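Local atomic coordinates of 3-carboxy-cis,cis-muconate cycloisomerase (Acinetobacter calcoaceticus, PDB entry 1Q5N), a protein that is an enzyme of the fumarase/aspartase superfamily, a largely helical homotetramer built around bundles of long helices. Residues Q132-Y137 with R179-I184; R148-M153 with V354-M359; V193-G198 with C228-E233. One frame throughout, in Å; residues are numbered along the deposited sequence.

The three contacts are spread along an elongated, mostly helical chain. Interaction 1 joins helices 110-146 and 166-191 near its middle. Interactions 2 and 3 lie on opposite sides of that middle, their centres about 27 Å and 29 Å from the centre of interaction 1 and about 54 Å from each other. Helix 110-146 leads into strand 151-156 of interaction 2, whereas helix 166-191 leads into the loop 193-198 of interaction 3. Along the chain, the segments of interactions 1 and 2 alternate, interaction 1 closes before interaction 3 opens, and interaction 2 spans interaction 3. Interactions 1 and 3 both reach the second subunit, so the bundle and the loops beyond it take part in assembly.

Interaction 1: Q132-Y137 with R179-I184; sequences QVQQCY and RDLDRI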
# COMPACT_ATOMS: atom_id res chain seq x y z
N GLN A 132 10.39 -7.33 -24.39
CA GLN A 132 11.35 -6.43 -23.73
C GLN A 132 12.19 -7.24 -22.74
O GLN A 132 13.39 -7.09 -22.68
CB GLN A 132 10.64 -5.34 -22.97
CG GLN A 132 9.88 -4.38 -23.84
CD GLN A 132 9.13 -3.36 -22.99
OE1 GLN A 132 8.24 -3.74 -22.25
NE2 GLN A 132 9.48 -2.08 -23.09
N VAL A 133 11.57 -8.14 -21.99
CA VAL A 133 12.34 -8.92 -21.03
C VAL A 133 13.37 -9.81 -21.76
O VAL A 133 14.50 -9.98 -21.28
CB VAL A 133 11.44 -9.79 -20.18
CG1 VAL A 133 12.26 -10.76 -19.36
CG2 VAL A 133 10.59 -8.89 -19.29
N GLN A 134 12.95 -10.38 -22.89
CA GLN A 134 13.79 -11.24 -23.70
C GLN A 134 15.04 -10.43 -24.17
O GLN A 134 16.15 -10.94 -24.10
CB GLN A 134 12.97 -11.72 -24.91
CG GLN A 134 13.70 -12.64 -25.85
CD GLN A 134 14.09 -13.97 -25.17
OE1 GLN A 134 13.23 -14.67 -24.62
NE2 GLN A 134 15.39 -14.31 -25.21
N GLN A 135 14.86 -9.21 -24.66
CA GLN A 135 16.00 -8.41 -25.07
C GLN A 135 16.89 -8.02 -23.88
O GLN A 135 18.13 -7.99 -24.02
CB GLN A 135 15.56 -7.14 -25.76
CG GLN A 135 14.93 -7.38 -27.04
CD GLN A 135 14.52 -6.08 -27.64
OE1 GLN A 135 15.36 -5.36 -28.21
NE2 GLN A 135 13.24 -5.74 -27.50
N CYS A 136 16.27 -7.69 -22.74
CA CYS A 136 17.02 -7.36 -21.55
C CYS A 136 17.86 -8.59 -21.18
O CYS A 136 19.04 -8.45 -20.87
CB CYS A 136 16.09 -6.98 -20.35
SG CYS A 136 15.47 -5.30 -20.47
N TYR A 137 17.25 -9.77 -21.19
CA TYR A 137 17.97 -11.01 -20.87
C TYR A 137 19.21 -11.23 -21.79
O TYR A 137 20.33 -11.45 -21.32
CB TYR A 137 17.01 -12.17 -21.00
CG TYR A 137 17.59 -13.54 -20.70
CD1 TYR A 137 18.32 -13.78 -19.54
CD2 TYR A 137 17.28 -14.64 -21.52
CE1 TYR A 137 18.71 -15.03 -19.19
CE2 TYR A 137 17.66 -15.93 -21.17
CZ TYR A 137 18.36 -16.13 -20.01
OH TYR A 137 18.67 -17.42 -19.62
N ARG A 179 14.05 -15.96 -14.94
CA ARG A 179 12.93 -16.43 -14.11
C ARG A 179 11.62 -15.65 -14.46
O ARG A 179 10.51 -16.18 -14.34
CB ARG A 179 13.28 -16.33 -12.62
CG ARG A 179 14.32 -17.30 -12.18
CD ARG A 179 14.45 -17.28 -10.66
NE ARG A 179 14.98 -16.00 -10.12
CZ ARG A 179 16.26 -15.61 -10.17
NH1 ARG A 179 17.18 -16.37 -10.75
NH2 ARG A 179 16.64 -14.48 -9.60
N ASP A 180 11.76 -14.40 -14.90
CA ASP A 180 10.60 -13.64 -15.30
C ASP A 180 10.00 -14.21 -16.60
O ASP A 180 8.77 -14.25 -16.76
CB ASP A 180 10.96 -12.18 -15.55
CG ASP A 180 11.28 -11.44 -14.26
OD1 ASP A 180 10.74 -11.82 -13.19
OD2 ASP A 180 12.06 -10.46 -14.32
N LEU A 181 10.87 -14.60 -17.52
CA LEU A 181 10.43 -15.21 -18.77
C LEU A 181 9.66 -16.52 -18.42
O LEU A 181 8.63 -16.80 -19.01
CB LEU A 181 11.64 -15.51 -19.64
CG LEU A 181 11.94 -14.66 -20.87
CD1 LEU A 181 11.12 -13.42 -21.02
CD2 LEU A 181 13.41 -14.36 -20.80
N ASP A 182 10.13 -17.27 -17.45
CA ASP A 182 9.45 -18.48 -17.08
C ASP A 182 8.06 -18.17 -16.47
O ASP A 182 7.07 -18.87 -16.75
CB ASP A 182 10.26 -19.29 -16.06
CG ASP A 182 11.56 -19.90 -16.65
OD1 ASP A 182 11.74 -19.96 -17.90
OD2 ASP A 182 12.42 -20.33 -15.83
N ARG A 183 8.01 -17.16 -15.62
CA ARG A 183 6.76 -16.79 -14.98
C ARG A 183 5.72 -16.36 -16.01
O ARG A 183 4.56 -16.76 -15.93
CB ARG A 183 6.97 -15.65 -14.00
CG ARG A 183 7.63 -16.09 -12.73
CD ARG A 183 7.90 -14.87 -11.82
NE ARG A 183 8.69 -15.30 -10.68
CZ ARG A 183 9.94 -14.90 -10.45
NH1 ARG A 183 10.54 -14.03 -11.28
NH2 ARG A 183 10.60 -15.39 -9.41
N ILE A 184 6.15 -15.55 -16.97
CA ILE A 184 5.25 -15.08 -18.01
C ILE A 184 4.68 -16.29 -18.81
O ILE A 184 3.48 -16.38 -19.01
CB ILE A 184 5.97 -14.10 -18.97
CG1 ILE A 184 6.18 -12.76 -18.27
CG2 ILE A 184 5.18 -13.97 -20.28
CD1 ILE A 184 6.86 -11.71 -19.09
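Asp180, which sets CB 4.3 Å from Val133 CG1, makes a salt bridge within its helix: its OD1 meets Arg183 NH1 at 2.9 Å. As a hydrogen bond it is weak, bent to 122° at the hydrogen, although OD1 lies at the edge of the guanidinium in its plane. The other oxygen, OD2, receives a weak hydrogen bond from Asn250, and Arg183 NH2 makes salt bridges to Asp235 and Glu239 of the second subunit.

The packing across the helices is largely apolar and centres on Leu181. Its CD1 presses on Val133 CG1 at 3.3 Å, tighter than usual for two carbons, as the two side chains run past each other in opposite senses. CD2 touches both Gln134 OE1 (3.8 Å) and Tyr137 CD2 (3.9 Å); Gln134 crosses Leu181 at about a right angle, whereas the Tyr137 ring is met obliquely. Both torsions of Leu181 are far from staggered, so the exact methyl positions and the tight approach are somewhat doubtful. Val133 extends CG1 anti to the backbone N (chi1 171°), toward Leu181. The segment axes approach to 9.9 Å at 157°, the near-antiparallel packing of long helices in the central bundle of this superfamily.

Interaction 2: R148-M153 with V354-M359; sequences RHQVMM and VNAENM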
# COMPACT_ATOMS: atom_id res chain seq x y z
N ARG A 148 33.09 -10.47 -17.54
CA ARG A 148 33.19 -11.46 -16.48
C ARG A 148 34.49 -11.36 -15.68
O ARG A 148 34.58 -11.87 -14.57
CB ARG A 148 33.00 -12.87 -17.06
CG ARG A 148 33.99 -13.31 -18.17
CD ARG A 148 34.32 -14.78 -17.90
NE ARG A 148 33.39 -15.65 -18.57
CZ ARG A 148 32.87 -16.79 -18.08
NH1 ARG A 148 33.14 -17.28 -16.87
NH2 ARG A 148 32.08 -17.48 -18.88
N HIS A 149 35.50 -10.72 -16.26
CA HIS A 149 36.79 -10.57 -15.60
C HIS A 149 37.06 -9.13 -15.13
O HIS A 149 38.14 -8.84 -14.61
CB HIS A 149 37.97 -11.02 -16.53
CG HIS A 149 37.95 -12.48 -16.85
ND1 HIS A 149 37.80 -12.96 -18.14
CD2 HIS A 149 37.92 -13.57 -16.03
CE1 HIS A 149 37.67 -14.28 -18.11
NE2 HIS A 149 37.74 -14.67 -16.84
N GLN A 150 36.10 -8.23 -15.31
CA GLN A 150 36.30 -6.86 -14.87
C GLN A 150 36.11 -6.81 -13.34
O GLN A 150 34.96 -6.79 -12.83
CB GLN A 150 35.30 -5.95 -15.55
CG GLN A 150 35.39 -4.54 -15.03
CD GLN A 150 36.83 -3.98 -15.18
OE1 GLN A 150 37.34 -3.84 -16.30
NE2 GLN A 150 37.51 -3.69 -14.02
N VAL A 151 37.22 -6.81 -12.60
CA VAL A 151 37.18 -6.75 -11.14
C VAL A 151 36.66 -5.40 -10.57
O VAL A 151 36.95 -4.33 -11.12
CB VAL A 151 38.58 -7.05 -10.56
CG1 VAL A 151 38.55 -6.85 -9.08
CG2 VAL A 151 38.97 -8.51 -10.85
N MET A 152 35.90 -5.45 -9.48
CA MET A 152 35.37 -4.22 -8.84
C MET A 152 34.99 -4.59 -7.42
O MET A 152 34.98 -5.77 -7.08
CB MET A 152 34.14 -3.69 -9.57
CG MET A 152 33.01 -4.70 -9.53
SD MET A 152 31.49 -4.10 -10.28
CE MET A 152 30.95 -2.91 -8.94
N MET A 153 34.68 -3.61 -6.57
CA MET A 153 34.31 -4.00 -5.20
C MET A 153 32.87 -4.47 -4.99
O MET A 153 31.92 -3.91 -5.57
CB MET A 153 34.60 -2.83 -4.25
CG MET A 153 36.10 -2.47 -4.10
SD MET A 153 37.05 -3.93 -3.50
CE MET A 153 36.22 -4.36 -1.98
N VAL A 354 31.41 1.54 -18.98
CA VAL A 354 32.14 1.00 -17.84
C VAL A 354 33.46 1.75 -17.69
O VAL A 354 34.17 1.91 -18.67
CB VAL A 354 32.40 -0.51 -18.05
CG1 VAL A 354 33.24 -1.11 -16.89
CG2 VAL A 354 31.05 -1.24 -18.19
N ASN A 355 33.78 2.24 -16.50
CA ASN A 355 35.06 2.97 -16.30
C ASN A 355 35.96 2.10 -15.41
O ASN A 355 35.92 2.18 -14.20
CB ASN A 355 34.81 4.33 -15.66
CG ASN A 355 36.08 5.18 -15.60
OD1 ASN A 355 37.17 4.68 -15.31
ND2 ASN A 355 35.94 6.48 -15.87
N ALA A 356 36.77 1.27 -16.06
CA ALA A 356 37.67 0.31 -15.43
C ALA A 356 38.71 0.93 -14.52
O ALA A 356 39.10 0.32 -13.54
CB ALA A 356 38.35 -0.56 -16.55
N GLU A 357 39.17 2.14 -14.83
CA GLU A 357 40.14 2.79 -13.97
C GLU A 357 39.59 3.18 -12.62
O GLU A 357 40.28 3.00 -11.60
CB GLU A 357 40.66 4.03 -14.63
CG GLU A 357 41.85 3.73 -15.41
CD GLU A 357 42.33 4.97 -16.10
OE1 GLU A 357 42.77 5.92 -15.37
OE2 GLU A 357 42.22 4.98 -17.36
N ASN A 358 38.38 3.75 -12.62
CA ASN A 358 37.70 4.11 -11.37
C ASN A 358 37.43 2.83 -10.57
O ASN A 358 37.59 2.82 -9.36
CB ASN A 358 36.43 4.90 -11.67
CG ASN A 358 36.76 6.31 -12.10
OD1 ASN A 358 37.85 6.79 -11.80
ND2 ASN A 358 35.84 6.99 -12.77
N MET A 359 37.08 1.74 -11.25
CA MET A 359 36.86 0.50 -10.52
C MET A 359 38.15 0.05 -9.84
O MET A 359 38.15 -0.40 -8.68
CB MET A 359 36.38 -0.61 -11.44
CG MET A 359 34.97 -0.42 -11.89
SD MET A 359 34.45 -1.70 -13.10
CE MET A 359 32.63 -1.50 -13.18
O HOH W 1 40.30 -2.66 -13.28
O HOH W 2 35.53 -1.04 -7.48
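Gln150 and Met359 cross obliquely, the glutamine chain passing the sulfur of the methionine. Gln150 CG lies 3.6 Å from Met359 SD, and the amide carbon and nitrogen stay close to the same sulfur. CG stands anti to the backbone N (chi1 175°), and the bend at chi2 (56°) then turns CD aside. OE1 lies 3.4 Å from Ala356 CB at the start of the helix. NE2 donates to the carbonyl of the next residue, Val151 O, where the strand begins, at 3.0 Å; this bond lies close to the amide plane and fixes the rotation of the group. The same NE2 also donates to a water that in turn gives a hydrogen to Ala356 O.

Met359 is extended beyond CG and continues past Gln150 to Met152. Its CG is 4.1 Å from Met152 CB, and its CE approaches Met152 SD; the two methionines also meet at a slant. Val151 O lies 3.8 Å from Met359 CB. No direct hydrogen bond joins the segments, but a second water bridges them, accepting from Met153 N at 2.9 Å and donating to Met359 O.

The helix that carries Met359 opens with an N-cap: Asn355 OD1 accepts from Asn358 N at 3.1 Å, the donor standing 46° out of the carbonyl plane.

Strand 151-156 is the middle strand of a three-stranded antiparallel sheet, and Met152 is hydrogen-bonded through its backbone to Ile164 of strand 163-165. Leu166, at the start of helix 166-191, packs against Met152, Val354 and Met359, while Ile363 of helix 356-364 touches Val151 and Met153. The contact thus seats the first turn of helix 356-364 against one strand of this sheet beside the start of helix 166-191.

Interaction 3: V193-G198 with C228-E233; sequences VAQLGG and CTWHGE
Gln195 and Trp230 pack tightly, the glutamine amide lying over one face of the indole. NE2 sits 3.3 Å above the ring plane, over its centre, with the amide and ring planes 36° apart. CG is anti to the backbone N (chi1 -177°), directed at the other loop, and the amide beyond it meets the Trp230 backbone with both ends. OE1 accepts from Trp230 N at 3.0 Å, in the carbonyl plane and on a lone pair, while NE2 gives a weak bond to Trp230 O and has a further partner in Asp115 OD2. At the indole edge, NE1 makes a weak bond to Ala194 O. Val193 CG2 reaches Trp230 CZ2 at 3.8 Å, obliquely to the ring.

The imidazole of His231 lies on the other flank of Gln195, its CD2 3.4 Å from Gln195 CD. Thr229 CG2 covers one face of this imidazole, and Gly198 O meets CE1 at the edge, in plane, at 3.2 Å.

Both segments are irregular loops, one following helix 166-191 and the other preceding helix 235-261, and lie beyond the bundle of long helices found in the fumarase/aspartase superfamily. Asp112 of helix 110-146 ties them together: OD1 accepts from His231 NE2 and Gly197 N, and OD2 from Gly198 N. Gln441 of the second subunit reaches Thr229 N.

Toward Leu196 the packing is looser, with one water in it, though still buried. Leu196 O and Thr229 OG1 lie 4.4 Å apart, bridged by this water. It donates to OG1 at 2.9 Å; its approach to Leu196 O is so short that its exact position is doubtful. Thr229 OG1 also bonds to Gly201 O, and with no side chain at Gly197 the main chain comes close to this hydroxyl, CA to OG1 3.6 Å.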
# COMPACT_ATOMS: atom_id res chain seq x y z
N VAL A 193 -8.06 -15.95 -20.92
CA VAL A 193 -9.30 -16.67 -21.19
C VAL A 193 -10.38 -15.66 -21.46
O VAL A 193 -10.28 -14.52 -21.03
CB VAL A 193 -9.69 -17.53 -19.99
CG1 VAL A 193 -8.67 -18.60 -19.77
CG2 VAL A 193 -9.81 -16.65 -18.72
N ALA A 194 -11.43 -16.08 -22.16
CA ALA A 194 -12.56 -15.21 -22.51
C ALA A 194 -13.53 -15.03 -21.34
O ALA A 194 -13.52 -15.80 -20.39
CB ALA A 194 -13.32 -15.80 -23.71
N GLN A 195 -14.36 -13.99 -21.40
CA GLN A 195 -15.38 -13.82 -20.36
C GLN A 195 -16.75 -13.73 -21.06
O GLN A 195 -16.99 -12.79 -21.84
CB GLN A 195 -15.20 -12.50 -19.56
CG GLN A 195 -16.21 -12.33 -18.43
CD GLN A 195 -15.84 -13.10 -17.14
OE1 GLN A 195 -16.14 -14.29 -16.99
NE2 GLN A 195 -15.17 -12.42 -16.21
N LEU A 196 -17.62 -14.69 -20.82
CA LEU A 196 -18.98 -14.59 -21.40
C LEU A 196 -19.93 -15.38 -20.48
O LEU A 196 -19.97 -16.62 -20.48
CB LEU A 196 -19.03 -15.14 -22.82
CG LEU A 196 -20.44 -15.04 -23.46
CD1 LEU A 196 -20.79 -13.58 -23.70
CD2 LEU A 196 -20.48 -15.78 -24.80
N GLY A 197 -20.69 -14.65 -19.68
CA GLY A 197 -21.58 -15.29 -18.73
C GLY A 197 -22.91 -14.58 -18.57
O GLY A 197 -23.78 -15.08 -17.89
N GLY A 198 -23.10 -13.43 -19.20
CA GLY A 198 -24.38 -12.76 -19.03
C GLY A 198 -24.57 -12.15 -17.65
O GLY A 198 -23.71 -12.29 -16.75
N CYS A 228 -16.18 -22.03 -15.35
CA CYS A 228 -17.33 -21.24 -14.93
C CYS A 228 -17.07 -19.72 -15.09
O CYS A 228 -15.93 -19.29 -15.25
CB CYS A 228 -17.72 -21.60 -13.48
SG CYS A 228 -16.36 -21.37 -12.37
N THR A 229 -18.14 -18.93 -15.13
CA THR A 229 -18.02 -17.49 -15.27
C THR A 229 -17.12 -16.90 -14.13
O THR A 229 -17.13 -17.39 -13.01
CB THR A 229 -19.41 -16.87 -15.20
OG1 THR A 229 -20.22 -17.47 -16.22
CG2 THR A 229 -19.34 -15.33 -15.44
N TRP A 230 -16.30 -15.89 -14.44
CA TRP A 230 -15.47 -15.32 -13.36
C TRP A 230 -15.61 -13.79 -13.22
O TRP A 230 -14.65 -13.06 -13.11
CB TRP A 230 -13.99 -15.72 -13.51
CG TRP A 230 -13.47 -15.49 -14.86
CD1 TRP A 230 -13.79 -16.20 -15.99
CD2 TRP A 230 -12.63 -14.41 -15.29
NE1 TRP A 230 -13.21 -15.63 -17.10
CE2 TRP A 230 -12.50 -14.52 -16.71
CE3 TRP A 230 -11.99 -13.36 -14.63
CZ2 TRP A 230 -11.75 -13.61 -17.48
CZ3 TRP A 230 -11.24 -12.45 -15.37
CH2 TRP A 230 -11.13 -12.59 -16.80
N HIS A 231 -16.86 -13.33 -13.23
CA HIS A 231 -17.17 -11.92 -13.03
C HIS A 231 -16.72 -11.49 -11.63
O HIS A 231 -16.22 -10.40 -11.44
CB HIS A 231 -18.68 -11.73 -13.15
CG HIS A 231 -19.18 -11.77 -14.57
ND1 HIS A 231 -20.47 -12.10 -14.90
CD2 HIS A 231 -18.53 -11.55 -15.74
CE1 HIS A 231 -20.60 -12.10 -16.22
NE2 HIS A 231 -19.44 -11.76 -16.75
N GLY A 232 -16.91 -12.37 -10.66
CA GLY A 232 -16.56 -12.05 -9.29
C GLY A 232 -15.27 -12.62 -8.75
O GLY A 232 -14.83 -12.16 -7.71
N GLU A 233 -14.65 -13.59 -9.45
CA GLU A 233 -13.41 -14.23 -8.98
C GLU A 233 -12.28 -13.60 -9.82
O GLU A 233 -12.16 -13.84 -11.03
CB GLU A 233 -13.51 -15.76 -9.16
CG GLU A 233 -14.58 -16.45 -8.24
CD GLU A 233 -16.02 -15.95 -8.51
OE1 GLU A 233 -16.47 -15.99 -9.68
OE2 GLU A 233 -16.71 -15.51 -7.55
O HOH W 3 -19.49 -18.45 -18.84